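Local coordinates for protein OsmC family peroxiredoxin (Aquifex aeolicus, PDB 2E8F) that probably reduces organic hydroperoxides as a peroxiredoxin of the OsmC family, using a pair of cysteines, at residues Y87-K92 with W126-E131. Numbering follows the deposited sequence.
Sequences YVAVGK and WEVKWE
Val-88 lies beside Glu-127 where two neighbouring parallel strands of the three-stranded mixed sheet of this OsmC-like fold pair, joined by a right-handed beta-alpha-beta crossover through helices 95-109 and 111-116. Strand 80-90 is central and strand 121-130 forms an edge within the chain. Hydrogen bonds from Glu-127 N to Tyr-87 O (2.9 Å) and from Ala-89 N to Glu-127 O (3.1 Å) open the pairing; Lys-129 N to Ala-89 O and Gly-91 N to Lys-129 O continue it. The tight part is the buried run Tyr-87, Val-88 and Ala-89, with helix 95-109 against Tyr-87 on one face and Phe-67 touching Val-88 on the other. The CB atoms of Tyr-87 and Trp-126 meet at 4.1 Å, while their polar ends reach past the strands, Tyr-87 OH to Ser-46 and Trp-126 NE1 to Glu-95. CG of Glu-127 sits between its backbone N and carbonyl carbon (chi1 69°), which lays this methylene 3.6 Å from Val-88 CG2, and the carboxylate continues to a salt bridge with Lys-86. Replacing Val-88 with an alanine would probably leave a gap where its methyls meet Glu-127 CG and Phe-67, with the carboxylate still tied to Lys-86. Farther along, Val-90 CG1 rests against the carboxylate of Glu-131, which is salt-bridged to Lys-62. The loose, solvent side is at Lys-129, which bends about its CB-CG bond and leads away, and at Trp-130. Gly-91 adopts backbone angles that would jam a CB against the preceding carbonyl; at this corner Glu-131 N bonds Gly-91 O (3.0 Å) from 51° out of the carbonyl plane, unlike the four straighter bonds. Beyond it, Lys-92 CB approaches Trp-130 CZ2 at 3.5 Å. Lys-92 CA makes a CH-pi contact over the six-membered ring of Trp-130, 10° off its normal.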
loop_
_atom_site.group_PDB
_atom_site.type_symbol
_atom_site.label_atom_id
_atom_site.label_comp_id
_atom_site.label_asym_id
_atom_site.label_seq_id
_atom_site.Cartn_x
_atom_site.Cartn_y
_atom_site.Cartn_z
ATOM N N TYR A 87 0.969 -15.015 10.482
ATOM C CA TYR A 87 0.765 -15.914 9.352
ATOM C C TYR A 87 0.247 -17.255 9.844
ATOM O O TYR A 87 0.817 -17.845 10.757
ATOM C CB TYR A 87 2.083 -16.176 8.623
ATOM C CG TYR A 87 2.788 -14.961 8.075
ATOM C CD1 TYR A 87 3.633 -14.203 8.881
ATOM C CD2 TYR A 87 2.656 -14.600 6.733
ATOM C CE1 TYR A 87 4.334 -13.120 8.371
ATOM C CE2 TYR A 87 3.361 -13.516 6.209
ATOM C CZ TYR A 87 4.198 -12.786 7.033
ATOM O OH TYR A 87 4.916 -11.733 6.522
ATOM N N VAL A 88 -0.823 -17.741 9.231
ATOM C CA VAL A 88 -1.377 -19.034 9.601
ATOM C C VAL A 88 -1.453 -19.900 8.350
ATOM O O VAL A 88 -2.176 -19.581 7.408
ATOM C CB VAL A 88 -2.790 -18.894 10.205
ATOM C CG1 VAL A 88 -3.382 -20.277 10.477
ATOM C CG2 VAL A 88 -2.729 -18.089 11.493
ATOM N N ALA A 89 -0.686 -20.986 8.324
ATOM C CA ALA A 89 -0.717 -21.879 7.175
ATOM C C ALA A 89 -1.595 -23.069 7.550
ATOM O O ALA A 89 -1.486 -23.609 8.652
ATOM C CB ALA A 89 0.690 -22.339 6.815
ATOM N N VAL A 90 -2.468 -23.463 6.629
ATOM C CA VAL A 90 -3.390 -24.570 6.855
ATOM C C VAL A 90 -3.147 -25.680 5.842
ATOM O O VAL A 90 -3.075 -25.422 4.642
ATOM C CB VAL A 90 -4.857 -24.098 6.711
ATOM C CG1 VAL A 90 -5.809 -25.254 6.966
ATOM C CG2 VAL A 90 -5.126 -22.949 7.665
ATOM N N GLY A 91 -3.036 -26.914 6.329
ATOM C CA GLY A 91 -2.809 -28.049 5.449
ATOM C C GLY A 91 -1.715 -28.939 6.007
ATOM O O GLY A 91 -1.543 -29.027 7.223
ATOM N N LYS A 92 -0.984 -29.613 5.131
ATOM C CA LYS A 92 0.117 -30.457 5.585
ATOM C C LYS A 92 1.357 -29.583 5.500
ATOM O O LYS A 92 2.167 -29.714 4.581
ATOM C CB LYS A 92 0.271 -31.689 4.693
ATOM C CG LYS A 92 -0.930 -32.627 4.699
ATOM C CD LYS A 92 -0.614 -33.902 3.929
ATOM C CE LYS A 92 -1.855 -34.742 3.679
ATOM N NZ LYS A 92 -2.492 -35.195 4.943
ATOM N N TRP A 126 3.792 -16.707 13.607
ATOM C CA TRP A 126 3.202 -17.651 12.673
ATOM C C TRP A 126 2.773 -18.919 13.390
ATOM O O TRP A 126 3.201 -19.187 14.513
ATOM C CB TRP A 126 4.206 -17.987 11.564
ATOM C CG TRP A 126 5.477 -18.573 12.084
ATOM C CD1 TRP A 126 5.731 -19.890 12.336
ATOM C CD2 TRP A 126 6.647 -17.852 12.490
ATOM N NE1 TRP A 126 6.989 -20.035 12.877
ATOM C CE2 TRP A 126 7.572 -18.800 12.983
ATOM C CE3 TRP A 126 7.004 -16.497 12.489
ATOM C CZ2 TRP A 126 8.832 -18.436 13.471
ATOM C CZ3 TRP A 126 8.260 -16.133 12.974
ATOM C CH2 TRP A 126 9.158 -17.103 13.457
ATOM N N GLU A 127 1.910 -19.686 12.741
ATOM C CA GLU A 127 1.438 -20.934 13.313
ATOM C C GLU A 127 0.858 -21.793 12.212
ATOM O O GLU A 127 0.371 -21.285 11.201
ATOM C CB GLU A 127 0.368 -20.676 14.376
ATOM C CG GLU A 127 -0.943 -20.144 13.826
ATOM C CD GLU A 127 -2.007 -20.004 14.901
ATOM O OE1 GLU A 127 -1.778 -19.254 15.871
ATOM O OE2 GLU A 127 -3.072 -20.643 14.775
ATOM N N VAL A 128 0.923 -23.103 12.402
ATOM C CA VAL A 128 0.380 -24.012 11.417
ATOM C C VAL A 128 -0.802 -24.762 12.004
ATOM O O VAL A 128 -0.874 -25.002 13.209
ATOM C CB VAL A 128 1.433 -25.042 10.951
ATOM C CG1 VAL A 128 2.624 -24.332 10.342
ATOM C CG2 VAL A 128 1.871 -25.904 12.123
ATOM N N LYS A 129 -1.741 -25.101 11.137
ATOM C CA LYS A 129 -2.911 -25.864 11.519
ATOM C C LYS A 129 -2.838 -27.063 10.600
ATOM O O LYS A 129 -3.083 -26.948 9.399
ATOM C CB LYS A 129 -4.189 -25.063 11.263
ATOM C CG LYS A 129 -4.574 -24.140 12.405
ATOM C CD LYS A 129 -5.030 -24.942 13.618
ATOM C CE LYS A 129 -5.420 -24.039 14.780
ATOM N NZ LYS A 129 -5.957 -24.823 15.933
ATOM N N TRP A 130 -2.462 -28.214 11.150
ATOM C CA TRP A 130 -2.352 -29.405 10.330
ATOM C C TRP A 130 -3.725 -29.917 9.942
ATOM O O TRP A 130 -4.539 -30.274 10.798
ATOM C CB TRP A 130 -1.568 -30.501 11.052
ATOM C CG TRP A 130 -1.192 -31.601 10.124
ATOM C CD1 TRP A 130 -1.984 -32.635 9.708
ATOM C CD2 TRP A 130 0.047 -31.736 9.417
ATOM N NE1 TRP A 130 -1.319 -33.401 8.780
ATOM C CE2 TRP A 130 -0.070 -32.871 8.582
ATOM C CE3 TRP A 130 1.243 -31.006 9.404
ATOM C CZ2 TRP A 130 0.967 -33.293 7.741
ATOM C CZ3 TRP A 130 2.274 -31.426 8.567
ATOM C CH2 TRP A 130 2.128 -32.560 7.747
ATOM N N GLU A 131 -3.975 -29.951 8.639
ATOM C CA GLU A 131 -5.254 -30.404 8.128
ATOM C C GLU A 131 -5.132 -31.238 6.871
ATOM O O GLU A 131 -4.173 -31.109 6.110
ATOM C CB GLU A 131 -6.165 -29.205 7.845
ATOM C CG GLU A 131 -6.684 -28.529 9.094
ATOM C CD GLU A 131 -7.828 -27.574 8.817
ATOM O OE1 GLU A 131 -8.630 -27.854 7.900
ATOM O OE2 GLU A 131 -7.936 -26.555 9.532
#